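Local coordinates for catechol 1,2-dioxygenase (Pseudomonas putida, PDB 2AZQ), which probably catalyses the iron(III)-dependent intradiol cleavage of catechol by dioxygen to cis,cis-muconate, the opening step of catechol breakdown through the beta-ketoadipate pathway, at residues Val131-Leu135 with Phe281-Ser285; Gly230-Leu234 with Ala298-Ser302. All coordinates share one frame; numbering follows the deposited sequence.

Contact 1 of 2, residues Val131-Leu135 with Phe281-Ser285; sequences VVMFL and FAELS
Val131, just ahead of its strand, reaches across with CG1, which rests against the start of the partner strand 3.8 Å from Ala282 N. At Val132 the backbone pairing begins: Val132 O accepts from Ala282 N at 2.7 Å, a nearly straight bond (174° at the hydrogen). The CB of Val132 packs against Phe281 CB at 4.1 Å. Met133 pairs in register with Ala282, and both side chains lie on one face of the sheet.

Phe134 turns to the other face, where its ring meets Phe281. Phe134 N donates to Ala282 O at 2.8 Å and Phe134 O accepts from Leu284 N at 2.9 Å, the alternating pattern of parallel strands. With CG beside its own backbone N (chi1 -75°), the ring leans back along the strand toward Phe281. There it presents an edge to the Phe281 face: the planes stand at 85° in an offset edge-to-face pair, with Phe134 CD1 3.5 Å from Phe281 CD1. An alanine here would keep the backbone bonds but would probably leave that face of Phe281 without its aromatic mate and open a gap beside it. Glu283 shares this face, its CG near Phe134 CB, while its carboxylate is engaged by Arg274 in a salt bridge.

Leu135 returns to the Met133 side and lies next to Leu284, both pointing the same way, with Leu135 CD1 4.0 Å from Leu284 CG.

The pair sits inside the beta-sandwich domain of the intradiol dioxygenases. Strand 186-192 flanks 132-140 and strand 259-265 flanks 281-289, both antiparallel. Arg188 and Arg190 touch Phe134, whereas Leu262, Ile238 and Phe240 from strands 259-265 and 234-240 meet the buried side of Ala282, Met133 and Leu284.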
loop_
_atom_site.group_PDB
_atom_site.type_symbol
_atom_site.label_atom_id
_atom_site.label_comp_id
_atom_site.label_asym_id
_atom_site.label_seq_id
_atom_site.Cartn_x
_atom_site.Cartn_y
_atom_site.Cartn_z
ATOM N N VAL A 131 -5.659 -1.338 -37.701
ATOM C CA VAL A 131 -5.403 -2.390 -38.649
ATOM C C VAL A 131 -6.299 -3.515 -38.148
ATOM O O VAL A 131 -6.195 -3.901 -36.992
ATOM C CB VAL A 131 -3.909 -2.807 -38.566
ATOM C CG1 VAL A 131 -3.638 -4.091 -39.361
ATOM C CG2 VAL A 131 -3.060 -1.671 -39.057
ATOM N N VAL A 132 -7.212 -3.996 -38.991
ATOM C CA VAL A 132 -8.078 -5.109 -38.613
ATOM C C VAL A 132 -7.114 -6.255 -38.362
ATOM O O VAL A 132 -6.102 -6.390 -39.063
ATOM C CB VAL A 132 -9.035 -5.532 -39.766
ATOM C CG1 VAL A 132 -9.710 -6.865 -39.449
ATOM C CG2 VAL A 132 -10.082 -4.467 -39.981
ATOM N N MET A 133 -7.408 -7.055 -37.350
ATOM C CA MET A 133 -6.581 -8.198 -37.024
ATOM C C MET A 133 -7.477 -9.404 -37.010
ATOM O O MET A 133 -8.537 -9.361 -36.385
ATOM C CB MET A 133 -5.981 -8.058 -35.640
ATOM C CG MET A 133 -5.369 -9.359 -35.124
ATOM S SD MET A 133 -5.020 -9.301 -33.361
ATOM C CE MET A 133 -3.975 -7.940 -33.291
ATOM N N PHE A 134 -7.084 -10.466 -37.711
ATOM C CA PHE A 134 -7.874 -11.685 -37.703
ATOM C C PHE A 134 -7.133 -12.647 -36.840
ATOM O O PHE A 134 -5.988 -13.008 -37.132
ATOM C CB PHE A 134 -8.079 -12.258 -39.100
ATOM C CG PHE A 134 -9.065 -11.492 -39.900
ATOM C CD1 PHE A 134 -8.660 -10.455 -40.722
ATOM C CD2 PHE A 134 -10.426 -11.722 -39.725
ATOM C CE1 PHE A 134 -9.594 -9.654 -41.355
ATOM C CE2 PHE A 134 -11.366 -10.936 -40.343
ATOM C CZ PHE A 134 -10.953 -9.893 -41.164
ATOM N N LEU A 135 -7.810 -13.061 -35.776
ATOM C CA LEU A 135 -7.260 -13.952 -34.770
ATOM C C LEU A 135 -7.926 -15.317 -34.803
ATOM O O LEU A 135 -9.146 -15.405 -34.683
ATOM C CB LEU A 135 -7.485 -13.274 -33.423
ATOM C CG LEU A 135 -6.723 -13.667 -32.170
ATOM C CD1 LEU A 135 -5.240 -13.899 -32.479
ATOM C CD2 LEU A 135 -6.884 -12.516 -31.186
ATOM N N PHE A 281 -4.461 -5.602 -43.554
ATOM C CA PHE A 281 -5.026 -6.183 -42.349
ATOM C C PHE A 281 -4.052 -7.238 -41.834
ATOM O O PHE A 281 -3.172 -7.696 -42.571
ATOM C CB PHE A 281 -6.403 -6.781 -42.620
ATOM C CG PHE A 281 -6.377 -8.046 -43.391
ATOM C CD1 PHE A 281 -6.039 -9.238 -42.781
ATOM C CD2 PHE A 281 -6.691 -8.053 -44.732
ATOM C CE1 PHE A 281 -6.016 -10.416 -43.488
ATOM C CE2 PHE A 281 -6.669 -9.234 -45.448
ATOM C CZ PHE A 281 -6.328 -10.424 -44.817
ATOM N N ALA A 282 -4.187 -7.606 -40.562
ATOM C CA ALA A 282 -3.279 -8.568 -39.966
ATOM C C ALA A 282 -3.960 -9.890 -39.802
ATOM O O ALA A 282 -5.183 -9.959 -39.756
ATOM C CB ALA A 282 -2.788 -8.057 -38.620
ATOM N N GLU A 283 -3.144 -10.936 -39.756
ATOM C CA GLU A 283 -3.617 -12.303 -39.564
ATOM C C GLU A 283 -2.673 -12.960 -38.606
ATOM O O GLU A 283 -1.455 -12.862 -38.739
ATOM C CB GLU A 283 -3.638 -13.093 -40.863
ATOM C CG GLU A 283 -4.690 -12.611 -41.815
ATOM C CD GLU A 283 -4.824 -13.496 -43.027
ATOM O OE1 GLU A 283 -5.632 -13.143 -43.913
ATOM O OE2 GLU A 283 -4.129 -14.539 -43.091
ATOM N N LEU A 284 -3.247 -13.637 -37.634
ATOM C CA LEU A 284 -2.465 -14.285 -36.612
ATOM C C LEU A 284 -3.173 -15.568 -36.163
ATOM O O LEU A 284 -4.388 -15.592 -35.888
ATOM C CB LEU A 284 -2.268 -13.282 -35.459
ATOM C CG LEU A 284 -1.632 -13.709 -34.130
ATOM C CD1 LEU A 284 -0.300 -14.421 -34.351
ATOM C CD2 LEU A 284 -1.447 -12.471 -33.276
ATOM N N SER A 285 -2.423 -16.660 -36.137
ATOM C CA SER A 285 -3.010 -17.926 -35.719
ATOM C C SER A 285 -2.171 -18.470 -34.582
ATOM O O SER A 285 -0.944 -18.488 -34.638
ATOM C CB SER A 285 -3.046 -18.922 -36.871
ATOM O OG SER A 285 -1.735 -19.304 -37.219
#

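Contact 2 of 2, residues Gly230-Leu234 with Ala298-Ser302. Unlike the reference sequence in segment 298-302: Ala300 (reference Glu).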
loop_
_atom_site.group_PDB
_atom_site.type_symbol
_atom_site.label_atom_id
_atom_site.label_comp_id
_atom_site.label_asym_id
_atom_site.label_seq_id
_atom_site.Cartn_x
_atom_site.Cartn_y
_atom_site.Cartn_z
ATOM N N GLY A 230 -12.964 -30.259 -17.232
ATOM C CA GLY A 230 -12.016 -31.359 -17.087
ATOM C C GLY A 230 -10.595 -31.068 -17.536
ATOM O O GLY A 230 -9.807 -31.977 -17.832
ATOM N N HIS A 231 -10.257 -29.785 -17.589
ATOM C CA HIS A 231 -8.919 -29.395 -17.992
ATOM C C HIS A 231 -8.375 -28.289 -17.068
ATOM O O HIS A 231 -9.131 -27.642 -16.338
ATOM C CB HIS A 231 -8.932 -29.044 -19.498
ATOM C CG HIS A 231 -9.176 -30.243 -20.382
ATOM N ND1 HIS A 231 -8.245 -31.255 -20.545
ATOM C CD2 HIS A 231 -10.274 -30.632 -21.083
ATOM C CE1 HIS A 231 -8.756 -32.209 -21.308
ATOM N NE2 HIS A 231 -9.986 -31.856 -21.648
ATOM N N ARG A 232 -7.057 -28.130 -17.044
ATOM C CA ARG A 232 -6.444 -27.143 -16.172
ATOM C C ARG A 232 -6.480 -25.736 -16.773
ATOM O O ARG A 232 -6.030 -25.505 -17.893
ATOM C CB ARG A 232 -5.012 -27.576 -15.868
ATOM C CG ARG A 232 -4.286 -26.711 -14.853
ATOM C CD ARG A 232 -2.874 -27.215 -14.563
ATOM N NE ARG A 232 -2.209 -26.410 -13.539
ATOM C CZ ARG A 232 -0.915 -26.496 -13.242
ATOM N NH1 ARG A 232 -0.134 -27.354 -13.888
ATOM N NH2 ARG A 232 -0.394 -25.710 -12.313
ATOM N N HIS A 233 -7.031 -24.807 -15.999
ATOM C CA HIS A 233 -7.182 -23.417 -16.374
ATOM C C HIS A 233 -5.822 -22.804 -16.678
ATOM O O HIS A 233 -4.865 -23.022 -15.931
ATOM C CB HIS A 233 -7.855 -22.687 -15.222
ATOM C CG HIS A 233 -8.061 -21.223 -15.461
ATOM N ND1 HIS A 233 -9.291 -20.690 -15.789
ATOM C CD2 HIS A 233 -7.193 -20.180 -15.409
ATOM C CE1 HIS A 233 -9.172 -19.381 -15.925
ATOM N NE2 HIS A 233 -7.910 -19.046 -15.700
ATOM N N LEU A 234 -5.734 -22.023 -17.758
ATOM C CA LEU A 234 -4.462 -21.400 -18.171
ATOM C C LEU A 234 -4.579 -19.884 -18.382
ATOM O O LEU A 234 -5.529 -19.406 -18.994
ATOM C CB LEU A 234 -3.954 -22.108 -19.439
ATOM C CG LEU A 234 -2.754 -21.824 -20.363
ATOM C CD1 LEU A 234 -3.071 -20.710 -21.311
ATOM C CD2 LEU A 234 -1.498 -21.567 -19.575
ATOM N N ALA A 298 -8.351 -27.361 -10.546
ATOM C CA ALA A 298 -7.706 -27.205 -11.837
ATOM C C ALA A 298 -8.293 -26.073 -12.679
ATOM O O ALA A 298 -7.534 -25.204 -13.102
ATOM C CB ALA A 298 -7.747 -28.507 -12.590
ATOM N N GLU A 299 -9.601 -26.078 -12.967
ATOM C CA GLU A 299 -10.167 -24.936 -13.703
ATOM C C GLU A 299 -10.855 -24.145 -12.656
ATOM O O GLU A 299 -11.851 -24.604 -12.116
ATOM C CB GLU A 299 -11.227 -25.302 -14.750
ATOM C CG GLU A 299 -11.785 -24.054 -15.523
ATOM C CD GLU A 299 -13.171 -23.478 -15.027
ATOM O OE1 GLU A 299 -13.618 -22.404 -15.537
ATOM O OE2 GLU A 299 -13.827 -24.097 -14.152
ATOM N N ALA A 300 -10.349 -22.969 -12.330
ATOM C CA ALA A 300 -11.042 -22.216 -11.315
ATOM C C ALA A 300 -10.542 -20.810 -11.121
ATOM O O ALA A 300 -11.066 -20.082 -10.259
ATOM C CB ALA A 300 -11.004 -22.972 -9.986
ATOM N N ARG A 301 -9.550 -20.396 -11.899
ATOM C CA ARG A 301 -9.066 -19.038 -11.710
ATOM C C ARG A 301 -8.645 -18.851 -10.245
ATOM O O ARG A 301 -9.194 -19.469 -9.326
ATOM C CB ARG A 301 -10.190 -18.030 -11.986
ATOM C CG ARG A 301 -10.062 -17.148 -13.208
ATOM C CD ARG A 301 -11.131 -16.069 -13.104
ATOM N NE ARG A 301 -12.082 -16.075 -14.206
ATOM C CZ ARG A 301 -13.199 -15.349 -14.218
ATOM N NH1 ARG A 301 -13.502 -14.560 -13.182
ATOM N NH2 ARG A 301 -14.015 -15.395 -15.272
ATOM N N SER A 302 -7.675 -17.979 -10.025
ATOM C CA SER A 302 -7.254 -17.699 -8.673
ATOM C C SER A 302 -8.451 -16.956 -8.090
ATOM O O SER A 302 -9.381 -16.598 -8.821
ATOM C CB SER A 302 -6.045 -16.771 -8.688
ATOM O OG SER A 302 -6.416 -15.508 -9.195
#
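His233 N gives its hydrogen to Ala298 O at 3.0 Å, the one hydrogen bond joining the two segments. It is fairly straight at the hydrogen, 160°, but the donor stands about 50° above the carbonyl plane instead of meeting a lone pair. The same carbonyl oxygen also lies near His233 CB.

The His233 side chain is the one that points toward the other segment, and this residue makes the largest share of the contact. Swung anti to the backbone N (chi1 179°), it reaches past Glu299 to the backbone and CG of Arg301. The backbone N of Arg301 sits 3.9 Å above one face of the His233 ring, over its centre, and Arg301 CG lies 3.6 Å from His233 CE1. Glu299 approaches differently: its CG comes at the ring edge, 4.2 Å from His233 ND1, and its carboxylate does not touch the ring.

Residues 230-234 form the connection between the antiparallel strands 217-227 and 234-240, a beta hairpin of the catalytic domain. The first of these strands supplies the iron ligands His221 and His223. Along this hairpin turn runs the tail that follows the last strand, 281-289, so the contact joins the C-terminal stretch to this hairpin connection. Phe225, from strand 217-227, meets the His233 ring and also touches Arg301.

Farther back, Ala298 CB lies 4.0 Å from Arg232 CA, and Glu299 CB 3.5 Å from His231 O. The extended Arg232 side chain carries its guanidinium to a salt bridge with Asp92, with a weak hydrogen bond to Gln291.

Overall arrangement
Contacts 1 and 2 are separate: their centres are 28 Å apart, and their nearest atoms about 13 Å. Their segments alternate along the chain, 131-135, 230-234, 281-285 and 298-302, and strand 281-289 of contact 1 leads on to the tail of contact 2. Contact 2 lies near the end of strand 217-227, which carries two iron ligands; contact 1 is on other strands of the same sheet. The side chain of Leu284 is about 9 Å from that of His221, and Leu135 about 10 Å from His223, while His233 is about 11 Å from His223. Neither contact supplies a ligand to the iron, which lies about 13 Å from the Met133 side chain. In contact 2, Ser302 packs on Asp53 of the second subunit, a phospholipid-pocket residue.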